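Long-range contacts in jacalin-type lectin domain-containing protein (Musa acuminata, PDB 7KMU), which probably binds mannose-containing glycans, as a mannose-specific jacalin-related lectin with antiviral and mitogenic activity: residues Ile31-Ile37 and Phe101-Tyr107; Ile73-Glu77 and Phe112-Val116. All coordinates share one frame. Numbering follows the deposited sequence.

Contact 1 of 2, residues Ile31-Ile37 and Phe101-Tyr107; sequences INAGDII and FGPFGAY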
loop_
_atom_site.group_PDB
_atom_site.type_symbol
_atom_site.label_atom_id
_atom_site.label_comp_id
_atom_site.label_asym_id
_atom_site.label_seq_id
_atom_site.Cartn_x
_atom_site.Cartn_y
_atom_site.Cartn_z
ATOM N N ILE B 31 -18.309 5.892 -8.132
ATOM C CA ILE B 31 -18.400 4.748 -7.232
ATOM C C ILE B 31 -19.857 4.560 -6.873
ATOM O O ILE B 31 -20.514 5.535 -6.516
ATOM C CB ILE B 31 -17.529 4.942 -5.947
ATOM C CG1 ILE B 31 -16.020 4.876 -6.299
ATOM C CG2 ILE B 31 -17.898 3.932 -4.826
ATOM C CD1 ILE B 31 -15.031 5.296 -5.144
ATOM N N ASN B 32 -20.365 3.327 -6.973
ATOM C CA ASN B 32 -21.719 2.983 -6.534
ATOM C C ASN B 32 -21.575 2.223 -5.239
ATOM O O ASN B 32 -20.790 1.262 -5.154
ATOM C CB ASN B 32 -22.470 2.146 -7.553
ATOM C CG ASN B 32 -23.045 2.973 -8.667
ATOM O OD1 ASN B 32 -22.321 3.525 -9.499
ATOM N ND2 ASN B 32 -24.369 3.099 -8.702
ATOM N N ALA B 33 -22.319 2.661 -4.218
ATOM C CA ALA B 33 -22.209 2.036 -2.904
ATOM C C ALA B 33 -23.499 2.135 -2.126
ATOM O O ALA B 33 -24.267 3.077 -2.322
ATOM C CB ALA B 33 -21.104 2.724 -2.113
ATOM N N GLY B 34 -23.693 1.176 -1.241
ATOM C CA GLY B 34 -24.803 1.130 -0.292
ATOM C C GLY B 34 -24.207 0.645 1.007
ATOM O O GLY B 34 -23.358 1.330 1.595
ATOM N N ASP B 35 -24.537 -0.586 1.404
ATOM C CA ASP B 35 -23.885 -1.220 2.552
ATOM C C ASP B 35 -22.389 -1.403 2.206
ATOM O O ASP B 35 -21.532 -1.292 3.075
ATOM C CB ASP B 35 -24.452 -2.630 2.794
ATOM C CG ASP B 35 -25.842 -2.723 3.394
ATOM O OD1 ASP B 35 -26.298 -1.730 3.994
ATOM O OD2 ASP B 35 -26.464 -3.803 3.276
ATOM N N ILE B 36 -22.101 -1.767 0.937
ATOM C CA ILE B 36 -20.746 -2.085 0.493
ATOM C C ILE B 36 -20.432 -1.387 -0.839
ATOM O O ILE B 36 -21.243 -0.574 -1.301
ATOM C CB ILE B 36 -20.562 -3.646 0.432
ATOM C CG1 ILE B 36 -21.692 -4.343 -0.378
ATOM C CG2 ILE B 36 -20.529 -4.243 1.849
ATOM C CD1 ILE B 36 -21.643 -4.143 -1.931
ATOM N N ILE B 37 -19.268 -1.695 -1.459
ATOM C CA ILE B 37 -18.904 -1.108 -2.747
ATOM C C ILE B 37 -19.412 -2.001 -3.881
ATOM O O ILE B 37 -18.875 -3.086 -4.111
ATOM C CB ILE B 37 -17.379 -0.844 -2.846
ATOM C CG1 ILE B 37 -16.874 0.017 -1.658
ATOM C CG2 ILE B 37 -17.050 -0.192 -4.187
ATOM C CD1 ILE B 37 -17.623 1.419 -1.475
ATOM N N PHE B 101 -12.790 12.189 -1.864
ATOM C CA PHE B 101 -13.925 11.551 -2.530
ATOM C C PHE B 101 -14.304 10.341 -1.695
ATOM O O PHE B 101 -13.626 9.304 -1.700
ATOM C CB PHE B 101 -13.547 11.177 -3.983
ATOM C CG PHE B 101 -14.622 10.506 -4.809
ATOM C CD1 PHE B 101 -15.868 11.103 -4.980
ATOM C CD2 PHE B 101 -14.355 9.327 -5.496
ATOM C CE1 PHE B 101 -16.846 10.508 -5.783
ATOM C CE2 PHE B 101 -15.327 8.741 -6.319
ATOM C CZ PHE B 101 -16.576 9.323 -6.438
ATOM N N GLY B 102 -15.354 10.504 -0.916
ATOM C CA GLY B 102 -15.790 9.487 0.016
ATOM C C GLY B 102 -15.625 9.933 1.458
ATOM O O GLY B 102 -15.430 11.122 1.724
ATOM N N PRO B 103 -15.720 9.006 2.418
ATOM C CA PRO B 103 -15.889 7.554 2.250
ATOM C C PRO B 103 -17.265 7.138 1.762
ATOM O O PRO B 103 -18.271 7.785 2.064
ATOM C CB PRO B 103 -15.627 7.003 3.664
ATOM C CG PRO B 103 -16.047 8.140 4.573
ATOM C CD PRO B 103 -15.605 9.378 3.847
ATOM N N PHE B 104 -17.297 6.050 0.992
ATOM C CA PHE B 104 -18.528 5.426 0.524
ATOM C C PHE B 104 -18.590 4.025 1.091
ATOM O O PHE B 104 -17.545 3.403 1.316
ATOM C CB PHE B 104 -18.606 5.399 -1.003
ATOM C CG PHE B 104 -18.457 6.773 -1.590
ATOM C CD1 PHE B 104 -19.367 7.785 -1.279
ATOM C CD2 PHE B 104 -17.381 7.080 -2.411
ATOM C CE1 PHE B 104 -19.200 9.070 -1.781
ATOM C CE2 PHE B 104 -17.236 8.363 -2.946
ATOM C CZ PHE B 104 -18.142 9.351 -2.619
ATOM N N GLY B 105 -19.803 3.536 1.327
ATOM C CA GLY B 105 -19.996 2.218 1.911
ATOM C C GLY B 105 -20.219 2.330 3.403
ATOM O O GLY B 105 -19.882 3.352 4.007
ATOM N N ALA B 106 -20.800 1.294 4.010
ATOM C CA ALA B 106 -21.129 1.329 5.438
ATOM C C ALA B 106 -20.441 0.262 6.286
ATOM O O ALA B 106 -20.318 0.440 7.501
ATOM C CB ALA B 106 -22.639 1.233 5.614
ATOM N N TYR B 107 -20.009 -0.846 5.674
ATOM C CA TYR B 107 -19.382 -1.945 6.403
ATOM C C TYR B 107 -17.905 -1.732 6.683
ATOM O O TYR B 107 -17.178 -1.215 5.834
ATOM C CB TYR B 107 -19.552 -3.263 5.623
ATOM C CG TYR B 107 -20.825 -4.031 5.914
ATOM C CD1 TYR B 107 -22.075 -3.438 5.751
ATOM C CD2 TYR B 107 -20.783 -5.383 6.237
ATOM C CE1 TYR B 107 -23.251 -4.156 5.963
ATOM C CE2 TYR B 107 -21.951 -6.111 6.460
ATOM C CZ TYR B 107 -23.183 -5.492 6.322
ATOM O OH TYR B 107 -24.337 -6.204 6.540
HETATM O O HOH W 1 -26.656 -5.103 5.665
#
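Two strands of different sheets can face each other through side chains and then be tied by their backbones where they run out, and this pair is a compact example. Strand residues 31-33 and 101-104 run in roughly the same direction, 23° apart, with their axes 8.7 Å from one another, too far for backbone pairing. Beyond them the two backbones converge: the CA atoms of I36 and G105 lie 4.6 Å apart, those of D35 and A106 4.7 Å. Here the carbonyl O of D35 accepts two hydrogen bonds, from A106 N at 2.8 Å and Y107 N at 3.0 Å. A CH...O contact, G105 CA to G34 O at 3.5 Å, lies beside them. The backbone of G105 (phi 97°, psi 160°) calls for glycine, and a side chain there would press on I37 CD1.

Between the strands the filling is apolar. I31 CD1 reaches F101 CE2 at 3.7 Å, and I31 CG2 lies 4.0 Å from F104 CD2; the CB atoms of A33 and F104 meet at 3.8 Å. At the far end I36 CG2 packs on Y107 CB at 4.0 Å, while one water joins D35 OD2 and Y107 OH, 2.7 Å from each.

F104 also stacks on H63 of strand 61-66, which pairs with strand 25-33. I31, I36 and I37 pack on L92, I88 and I89 of strand 86-96. D35 OD2 accepts a hydrogen bond from the hydroxyl of Y83, whose ring packs edge-to-face with Y107. The contact thus joins two of the four-stranded sheets of the jacalin-type β-prism.

Contact 2 of 2, residues Ile73-Glu77 and Phe112-Val116; sequences IMSME and FSIPV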
loop_
_atom_site.group_PDB
_atom_site.type_symbol
_atom_site.label_atom_id
_atom_site.label_comp_id
_atom_site.label_asym_id
_atom_site.label_seq_id
_atom_site.Cartn_x
_atom_site.Cartn_y
_atom_site.Cartn_z
ATOM N N ILE B 73 -4.745 11.649 -8.023
ATOM C CA ILE B 73 -5.040 10.824 -6.847
ATOM C C ILE B 73 -3.759 10.578 -6.035
ATOM O O ILE B 73 -2.761 10.074 -6.580
ATOM C CB ILE B 73 -5.732 9.491 -7.236
ATOM C CG1 ILE B 73 -7.009 9.750 -8.063
ATOM C CG2 ILE B 73 -6.048 8.657 -5.983
ATOM C CD1 ILE B 73 -7.612 8.495 -8.736
ATOM N N MET B 74 -3.785 10.891 -4.737
ATOM C CA MET B 74 -2.601 10.649 -3.925
ATOM C C MET B 74 -2.831 9.636 -2.788
ATOM O O MET B 74 -1.884 9.300 -2.084
ATOM C CB MET B 74 -1.923 11.945 -3.432
ATOM C CG MET B 74 -2.747 12.854 -2.574
ATOM S SD MET B 74 -1.897 14.483 -2.409
ATOM C CE MET B 74 -0.414 14.012 -1.438
ATOM N N SER B 75 -4.050 9.099 -2.642
ATOM C CA SER B 75 -4.314 8.096 -1.616
ATOM C C SER B 75 -5.577 7.331 -1.917
ATOM O O SER B 75 -6.505 7.849 -2.542
ATOM C CB SER B 75 -4.411 8.732 -0.226
ATOM O OG SER B 75 -4.798 7.789 0.762
ATOM N N MET B 76 -5.606 6.076 -1.453
ATOM C CA MET B 76 -6.780 5.220 -1.471
ATOM C C MET B 76 -6.834 4.518 -0.124
ATOM O O MET B 76 -5.806 4.080 0.398
ATOM C CB MET B 76 -6.743 4.204 -2.615
ATOM C CG MET B 76 -7.923 3.221 -2.570
ATOM S SD MET B 76 -8.021 2.078 -3.962
ATOM C CE MET B 76 -6.694 0.897 -3.537
ATOM N N GLU B 77 -8.029 4.432 0.462
ATOM C CA GLU B 77 -8.203 3.723 1.713
ATOM C C GLU B 77 -9.559 3.113 1.791
ATOM O O GLU B 77 -10.495 3.582 1.146
ATOM C CB GLU B 77 -7.902 4.591 2.935
ATOM C CG GLU B 77 -8.827 5.765 3.129
ATOM C CD GLU B 77 -8.225 6.795 4.062
ATOM O OE1 GLU B 77 -7.942 7.919 3.594
ATOM O OE2 GLU B 77 -8.012 6.470 5.252
ATOM N N PHE B 112 -7.342 -0.986 4.993
ATOM C CA PHE B 112 -6.180 -0.889 4.120
ATOM C C PHE B 112 -6.015 0.581 3.756
ATOM O O PHE B 112 -7.002 1.342 3.709
ATOM C CB PHE B 112 -6.278 -1.764 2.862
ATOM C CG PHE B 112 -7.433 -1.484 1.925
ATOM C CD1 PHE B 112 -8.662 -2.099 2.113
ATOM C CD2 PHE B 112 -7.277 -0.630 0.832
ATOM C CE1 PHE B 112 -9.730 -1.845 1.244
ATOM C CE2 PHE B 112 -8.347 -0.364 -0.030
ATOM C CZ PHE B 112 -9.568 -0.979 0.182
ATOM N N SER B 113 -4.770 0.996 3.505
ATOM C CA SER B 113 -4.484 2.377 3.163
ATOM C C SER B 113 -3.228 2.463 2.338
ATOM O O SER B 113 -2.225 1.790 2.645
ATOM C CB SER B 113 -4.359 3.239 4.414
ATOM O OG SER B 113 -3.323 2.769 5.267
ATOM N N ILE B 114 -3.283 3.284 1.272
ATOM C CA ILE B 114 -2.168 3.505 0.353
ATOM C C ILE B 114 -1.873 4.993 0.288
ATOM O O ILE B 114 -2.336 5.666 -0.632
ATOM C CB ILE B 114 -2.419 2.902 -1.060
ATOM C CG1 ILE B 114 -2.816 1.439 -0.978
ATOM C CG2 ILE B 114 -1.192 3.080 -1.990
ATOM C CD1 ILE B 114 -4.345 1.151 -0.568
ATOM N N PRO B 115 -1.128 5.530 1.264
ATOM C CA PRO B 115 -0.779 6.960 1.208
ATOM C C PRO B 115 0.412 7.164 0.272
ATOM O O PRO B 115 1.502 6.660 0.545
ATOM C CB PRO B 115 -0.440 7.307 2.661
ATOM C CG PRO B 115 -0.195 6.011 3.356
ATOM C CD PRO B 115 -0.554 4.866 2.451
ATOM N N VAL B 116 0.217 7.848 -0.851
ATOM C CA VAL B 116 1.321 8.048 -1.786
ATOM C C VAL B 116 2.060 9.328 -1.383
ATOM O O VAL B 116 1.560 10.438 -1.616
ATOM C CB VAL B 116 0.881 8.046 -3.280
ATOM C CG1 VAL B 116 2.093 8.099 -4.199
ATOM C CG2 VAL B 116 0.028 6.814 -3.607
#
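Neighbouring antiparallel strands alternate their side chains between two faces, so one pairing can serve a protein core and a subunit interface at once. Strand residues 73-77 and 112-116 illustrate this, with axes 4.7 Å apart and directions 178° apart. F112 opens the second segment: its ring meets the methyl of M76 (CE2 to CE, 4.1 Å), and its carbonyl O takes a CH...O contact from E77 CA at 3.3 Å. S113 forms a non-hydrogen-bonded pair with E77, their CB atoms 4.1 Å apart on the same face; its OG hydrogen-bonds to W10 of the second subunit. At I114 the backbone N donates to M76 O at 2.8 Å, whereas the return bond from M76 N to I114 O is weak, at 3.4 Å. The side chain of I114 lies on the M76 face, with CD1 3.8 Å from M76 CE. P115, with no amide hydrogen, falls opposite S75, where no bond to 73-77 is due from its N. The next bond runs from V116 N to M74 O, at 2.8 Å. M74 and S75 both face T95 across the other edge, a classic β bulge.

Strand 73-83 runs between 86-96 and 110-116 in its sheet. M76 packs inward on L92 and L94 of strand 86-96, I121 of 118-128, and I135 and V137 of 132-140, while S113, I114 and P115 of strand 110-116, outermost in this sheet within the chain, meet W10 and V7 of the second subunit.

Both contacts involve the sheet ordered 100-104, 86-96, 73-83, 110-116, at its two outermost strands within the chain. Contact 2 pairs strands within that sheet; contact 1 joins its other margin to the sheet containing 25-33. Their centres are 16 Å apart, and their nearest atoms, about 7 Å apart, do not touch. Along the chain the segments alternate, 31-37, 73-77, 101-107, 112-116, and the loop after strand 100-104 carries the chain from one outer strand of the sheet to the other, 110-116. One sheet of the lectin domain is thereby anchored to a neighbouring sheet at one edge and faces the second subunit at the other, linking the β-prism's internal packing to its dimer.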